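Local coordinates for Xyn30D (Paenibacillus barcinonensis, PDB 4QB6), which is a xylanase of glycoside hydrolase family 30, probably cleaving glucuronoxylan, whose C-terminal calcium-binding carbohydrate-binding module binds glucuronic acid-bearing sugars, at residues Trp78-Lys92 against Glu152-Ser164. Sequence-based numbering, arbitrary orientation. Where two conformers were deposited one is given.
Sequences WNAINNMTTGTKNVK and EGPNMDNITVTAS. With CA (calcium ion), chain D; CA (calcium ion), chain C; GCU (alpha-D-glucopyranuronic acid), chain B.
Strand 87-92 pairs antiparallel with strand 155-163, Asn90 exchanging two backbone hydrogen bonds with Thr162 and Lys92 two with Thr160, while strand 78-83, in the facing sheet, crosses strand 155-163 at 22° with axes 8.8 Å apart. Beyond the pairing, Ser164 N donates to Thr88 O (3.0 Å). On the inward face Ile159 reaches across from the opposite side and lies over the Trp78 ring face: CD1 lies 3.9 Å from the centroid of the five-membered ring, a CH-pi contact, and CG2 reaches CH2 of the six-membered ring at 3.8 Å. Ile159 CG1, lodged between backbone N and carbonyl carbon (chi1 57°), carries CD1 there. Ile81 CD1 touches the same methyl from the side at 3.9 Å, and Ile81 CG2 lies 4.2 Å from Val161 CG2. Replacing Trp78 with alanine would probably leave Ile159 without its aromatic cover and open a gap between the layers. Outside, water 1 bridges Lys92 O and Thr160 OG1, which also bonds Thr39. The contact thus joins the two sheets of a beta-sandwich: strand 155-163, carrying calcium ligand Asp157 and leading from the glucuronate-calcium site at Glu152, lies between strands 38-41 and 87-96, whereas Trp78 and Ile81 pack beside Leu144 of strand 140-149 in the facing sheet.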
loop_
_atom_site.group_PDB
_atom_site.type_symbol
_atom_site.label_atom_id
_atom_site.label_comp_id
_atom_site.label_asym_id
_atom_site.label_seq_id
_atom_site.Cartn_x
_atom_site.Cartn_y
_atom_site.Cartn_z
ATOM N N TRP A 78 2.198 -6.644 -4.092
ATOM C CA TRP A 78 1.424 -6.748 -5.325
ATOM C C TRP A 78 2.329 -7.340 -6.372
ATOM O O TRP A 78 3.404 -6.842 -6.646
ATOM C CB TRP A 78 0.931 -5.370 -5.758
ATOM C CG TRP A 78 -0.171 -4.816 -4.938
ATOM C CD1 TRP A 78 -1.507 -4.949 -5.182
ATOM C CD2 TRP A 78 -0.055 -4.024 -3.747
ATOM N NE1 TRP A 78 -2.220 -4.295 -4.225
ATOM C CE2 TRP A 78 -1.364 -3.724 -3.329
ATOM C CE3 TRP A 78 1.020 -3.547 -2.985
ATOM C CZ2 TRP A 78 -1.632 -2.940 -2.221
ATOM C CZ3 TRP A 78 0.760 -2.780 -1.880
ATOM C CH2 TRP A 78 -0.565 -2.492 -1.491
ATOM N N ASN A 79 1.949 -8.426 -7.029
ATOM C CA ASN A 79 2.866 -9.016 -8.028
ATOM C C ASN A 79 2.421 -8.784 -9.455
ATOM O O ASN A 79 3.040 -9.297 -10.414
ATOM C CB ASN A 79 2.960 -10.518 -7.824
ATOM C CG ASN A 79 1.604 -11.177 -7.955
ATOM O OD1 ASN A 79 0.757 -11.038 -7.068
ATOM N ND2 ASN A 79 1.369 -11.855 -9.079
ATOM N N ALA A 80 1.338 -8.060 -9.641
ATOM C CA ALA A 80 0.852 -7.851 -11.001
ATOM C C ALA A 80 0.360 -6.434 -11.311
ATOM O O ALA A 80 -0.714 -6.247 -11.835
ATOM C CB ALA A 80 -0.231 -8.863 -11.312
ATOM N N ILE A 81 1.215 -5.450 -11.055
ATOM C CA ILE A 81 0.900 -4.082 -11.457
ATOM C C ILE A 81 1.380 -3.841 -12.868
ATOM O O ILE A 81 2.572 -3.918 -13.194
ATOM C CB ILE A 81 1.534 -3.037 -10.578
ATOM C CG1 ILE A 81 0.890 -3.097 -9.208
ATOM C CG2 ILE A 81 1.346 -1.659 -11.196
ATOM C CD1 ILE A 81 1.739 -2.413 -8.185
ATOM N N ASN A 82 0.418 -3.534 -13.691
ATOM C CA ASN A 82 0.578 -3.659 -15.093
ATOM C C ASN A 82 0.408 -2.282 -15.714
ATOM O O ASN A 82 -0.695 -1.749 -15.705
ATOM C CB ASN A 82 -0.479 -4.663 -15.534
ATOM C CG ASN A 82 -0.293 -5.126 -16.938
ATOM O OD1 ASN A 82 -0.706 -6.232 -17.287
ATOM N ND2 ASN A 82 0.265 -4.288 -17.762
ATOM N N ASN A 83 1.521 -1.747 -16.236
ATOM C CA ASN A 83 1.641 -0.385 -16.740
ATOM C C ASN A 83 1.776 -0.329 -18.262
ATOM O O ASN A 83 2.378 -1.213 -18.870
ATOM C CB ASN A 83 2.862 0.299 -16.120
ATOM C CG ASN A 83 2.751 0.451 -14.617
ATOM O OD1 ASN A 83 1.666 0.699 -14.080
ATOM N ND2 ASN A 83 3.857 0.287 -13.940
ATOM N N MET A 84 1.256 0.721 -18.882
ATOM C CA MET A 84 1.369 0.883 -20.348
ATOM C C MET A 84 2.737 1.363 -20.770
ATOM O O MET A 84 3.242 1.018 -21.857
ATOM C CB MET A 84 0.347 1.882 -20.881
ATOM C CG MET A 84 -1.098 1.503 -20.607
ATOM S SD MET A 84 -1.669 0.125 -21.596
ATOM N N THR A 85 3.354 2.175 -19.924
ATOM C CA THR A 85 4.633 2.815 -20.254
ATOM C C THR A 85 5.603 2.807 -19.074
ATOM O O THR A 85 5.191 2.598 -17.926
ATOM C CB THR A 85 4.449 4.294 -20.609
ATOM O OG1 THR A 85 3.944 5.007 -19.455
ATOM C CG2 THR A 85 3.517 4.448 -21.802
ATOM N N THR A 86 6.872 3.010 -19.366
ATOM C CA THR A 86 7.906 3.195 -18.370
ATOM C C THR A 86 7.957 4.646 -18.022
ATOM O O THR A 86 8.018 5.517 -18.900
ATOM C CB THR A 86 9.256 2.740 -18.922
ATOM O OG1 THR A 86 9.188 1.325 -19.159
ATOM C CG2 THR A 86 10.400 3.067 -17.942
ATOM N N GLY A 87 7.929 4.951 -16.729
ATOM C CA GLY A 87 8.033 6.326 -16.284
ATOM C C GLY A 87 7.577 6.485 -14.860
ATOM O O GLY A 87 7.353 5.516 -14.122
ATOM N N THR A 88 7.431 7.716 -14.457
ATOM C CA THR A 88 7.015 8.051 -13.103
ATOM C C THR A 88 5.527 7.778 -12.973
ATOM O O THR A 88 4.720 8.178 -13.812
ATOM C CB THR A 88 7.315 9.512 -12.779
ATOM O OG1 THR A 88 8.717 9.716 -12.945
ATOM C CG2 THR A 88 6.903 9.870 -11.376
ATOM N N LYS A 89 5.167 7.080 -11.907
ATOM C CA LYS A 89 3.783 6.768 -11.590
ATOM C C LYS A 89 3.366 7.403 -10.292
ATOM O O LYS A 89 4.175 7.461 -9.335
ATOM C CB LYS A 89 3.579 5.262 -11.461
ATOM C CG LYS A 89 4.109 4.433 -12.611
ATOM C CD LYS A 89 3.575 4.828 -13.975
ATOM C CE LYS A 89 4.248 4.029 -15.068
ATOM N NZ LYS A 89 3.862 4.521 -16.411
ATOM N N ASN A 90 2.123 7.854 -10.229
ATOM C CA ASN A 90 1.455 8.244 -8.985
ATOM C C ASN A 90 0.834 7.014 -8.378
ATOM O O ASN A 90 -0.005 6.370 -9.016
ATOM C CB ASN A 90 0.367 9.275 -9.261
ATOM C CG ASN A 90 0.909 10.579 -9.760
ATOM O OD1 ASN A 90 2.018 10.949 -9.471
ATOM N ND2 ASN A 90 0.110 11.293 -10.551
ATOM N N VAL A 91 1.289 6.596 -7.208
ATOM C CA VAL A 91 0.726 5.466 -6.494
ATOM C C VAL A 91 -0.018 6.020 -5.301
ATOM O O VAL A 91 0.601 6.628 -4.411
ATOM C CB VAL A 91 1.794 4.439 -6.072
ATOM C CG1 VAL A 91 1.157 3.305 -5.307
ATOM C CG2 VAL A 91 2.553 3.922 -7.294
ATOM N N LYS A 92 -1.322 5.869 -5.303
ATOM C CA LYS A 92 -2.201 6.435 -4.297
ATOM C C LYS A 92 -2.730 5.345 -3.409
ATOM O O LYS A 92 -3.473 4.470 -3.854
ATOM C CB LYS A 92 -3.326 7.212 -4.974
ATOM C CG LYS A 92 -4.322 7.826 -3.991
ATOM C CD LYS A 92 -5.342 8.713 -4.693
ATOM C CE LYS A 92 -6.209 7.966 -5.661
ATOM N NZ LYS A 92 -7.147 8.921 -6.331
ATOM N N GLU A 152 4.872 -0.526 12.854
ATOM C CA GLU A 152 3.675 -1.241 12.375
ATOM C C GLU A 152 3.160 -0.500 11.125
ATOM O O GLU A 152 3.932 0.189 10.445
ATOM C CB GLU A 152 2.651 -1.445 13.512
ATOM C CG GLU A 152 2.066 -2.846 13.605
ATOM C CD GLU A 152 0.592 -2.962 13.286
ATOM O OE1 GLU A 152 0.119 -2.346 12.302
ATOM O OE2 GLU A 152 -0.136 -3.702 13.986
ATOM N N GLY A 153 1.905 -0.692 10.764
ATOM C CA GLY A 153 1.428 -0.080 9.521
ATOM C C GLY A 153 0.020 0.400 9.607
ATOM O O GLY A 153 -0.743 -0.014 10.462
ATOM N N PRO A 154 -0.391 1.244 8.661
ATOM C CA PRO A 154 -1.794 1.590 8.539
ATOM C C PRO A 154 -2.602 0.400 8.048
ATOM O O PRO A 154 -2.051 -0.489 7.412
ATOM C CB PRO A 154 -1.767 2.686 7.492
ATOM C CG PRO A 154 -0.643 2.307 6.605
ATOM C CD PRO A 154 0.400 1.715 7.523
ATOM N N ASN A 155 -3.899 0.374 8.299
ATOM C CA ASN A 155 -4.729 -0.607 7.653
ATOM C C ASN A 155 -4.855 -0.205 6.176
ATOM O O ASN A 155 -5.131 0.967 5.874
ATOM C CB ASN A 155 -6.094 -0.706 8.285
ATOM C CG ASN A 155 -6.080 -1.355 9.643
ATOM O OD1 ASN A 155 -5.111 -1.991 10.052
ATOM N ND2 ASN A 155 -7.204 -1.251 10.335
ATOM N N MET A 156 -4.644 -1.121 5.245
ATOM C CA MET A 156 -4.438 -0.778 3.845
ATOM C C MET A 156 -5.559 -1.313 3.000
ATOM O O MET A 156 -5.806 -2.528 2.970
ATOM C CB MET A 156 -3.105 -1.352 3.355
ATOM C CG MET A 156 -2.708 -0.897 1.962
ATOM S SD MET A 156 -2.516 0.871 1.769
ATOM C CE MET A 156 -1.197 1.250 2.820
ATOM N N ASP A 157 -6.264 -0.429 2.305
ATOM C CA ASP A 157 -7.434 -0.836 1.516
ATOM C C ASP A 157 -7.090 -1.209 0.094
ATOM O O ASP A 157 -7.521 -2.261 -0.390
ATOM C CB ASP A 157 -8.477 0.283 1.534
ATOM C CG ASP A 157 -9.778 -0.111 0.898
ATOM O OD1 ASP A 157 -10.081 -1.306 0.764
ATOM O OD2 ASP A 157 -10.499 0.838 0.540
ATOM N N ASN A 158 -6.358 -0.353 -0.578
ATOM C CA ASN A 158 -6.081 -0.514 -2.015
ATOM C C ASN A 158 -4.998 0.455 -2.405
ATOM O O ASN A 158 -4.632 1.342 -1.600
ATOM C CB ASN A 158 -7.376 -0.346 -2.877
ATOM C CG ASN A 158 -7.910 1.062 -2.920
ATOM O OD1 ASN A 158 -9.141 1.288 -2.830
ATOM N ND2 ASN A 158 -7.077 1.972 -3.126
ATOM N N ILE A 159 -4.465 0.283 -3.602
ATOM C CA ILE A 159 -3.662 1.299 -4.264
ATOM C C ILE A 159 -4.243 1.611 -5.620
ATOM O O ILE A 159 -4.927 0.767 -6.251
ATOM C CB ILE A 159 -2.193 0.902 -4.448
ATOM C CG1 ILE A 159 -2.060 -0.403 -5.241
ATOM C CG2 ILE A 159 -1.532 0.838 -3.100
ATOM C CD1 ILE A 159 -0.646 -0.768 -5.597
ATOM N N THR A 160 -4.034 2.831 -6.070
ATOM C CA THR A 160 -4.368 3.224 -7.457
ATOM C C THR A 160 -3.103 3.693 -8.095
ATOM O O THR A 160 -2.378 4.519 -7.514
ATOM C CB THR A 160 -5.444 4.289 -7.496
ATOM O OG1 THR A 160 -6.605 3.814 -6.815
ATOM C CG2 THR A 160 -5.817 4.660 -8.929
ATOM N N VAL A 161 -2.804 3.219 -9.289
ATOM C CA VAL A 161 -1.571 3.555 -10.009
ATOM C C VAL A 161 -1.974 4.299 -11.262
ATOM O O VAL A 161 -2.817 3.816 -12.038
ATOM C CB VAL A 161 -0.803 2.279 -10.388
ATOM C CG1 VAL A 161 0.483 2.616 -11.115
ATOM C CG2 VAL A 161 -0.525 1.452 -9.133
ATOM N N THR A 162 -1.341 5.431 -11.492
ATOM C CA THR A 162 -1.662 6.325 -12.601
ATOM C C THR A 162 -0.331 6.804 -13.169
ATOM O O THR A 162 0.651 6.986 -12.451
ATOM C CB THR A 162 -2.535 7.491 -12.073
ATOM O OG1 THR A 162 -3.732 6.948 -11.461
ATOM C CG2 THR A 162 -2.901 8.476 -13.168
ATOM N N ALA A 163 -0.244 6.991 -14.476
ATOM C CA ALA A 163 0.932 7.582 -15.048
ATOM C C ALA A 163 0.968 9.042 -14.679
ATOM O O ALA A 163 -0.059 9.710 -14.740
ATOM C CB ALA A 163 0.904 7.437 -16.558
ATOM N N SER A 164 2.131 9.539 -14.267
ATOM C CA SER A 164 2.227 10.919 -13.756
ATOM C C SER A 164 2.137 11.927 -14.890
ATOM O O SER A 164 2.380 11.610 -16.055
ATOM C CB SER A 164 3.518 11.129 -12.959
ATOM O OG SER A 164 3.527 10.361 -11.762
ATOM O OXT SER A 164 1.807 13.093 -14.650
HETATM CA CA CA D . -9.876 -3.322 -0.235
HETATM CA CA CA C . -2.131 -3.516 12.606
HETATM C C1 GCU B . -6.548 -2.161 16.344
HETATM C C2 GCU B . -7.396 -2.241 15.101
HETATM C C3 GCU B . -6.633 -2.827 13.933
HETATM C C4 GCU B . -5.264 -2.044 13.755
HETATM C C5 GCU B . -4.501 -2.120 15.063
HETATM C C6 GCU B . -3.204 -1.422 15.016
HETATM O O2 GCU B . -8.630 -2.948 15.386
HETATM O O3 GCU B . -7.329 -2.779 12.692
HETATM O O4 GCU B . -4.484 -2.732 12.754
HETATM O O5 GCU B . -5.330 -1.493 16.019
HETATM O O6A GCU B . -2.383 -1.749 14.148
HETATM O O6B GCU B . -2.954 -0.541 15.828
HETATM O O HOH W 1 -6.315 4.317 -4.065
HETATM O O HOH W 2 -2.362 -2.319 10.471
HETATM O O HOH W 3 -2.747 -5.157 14.260
#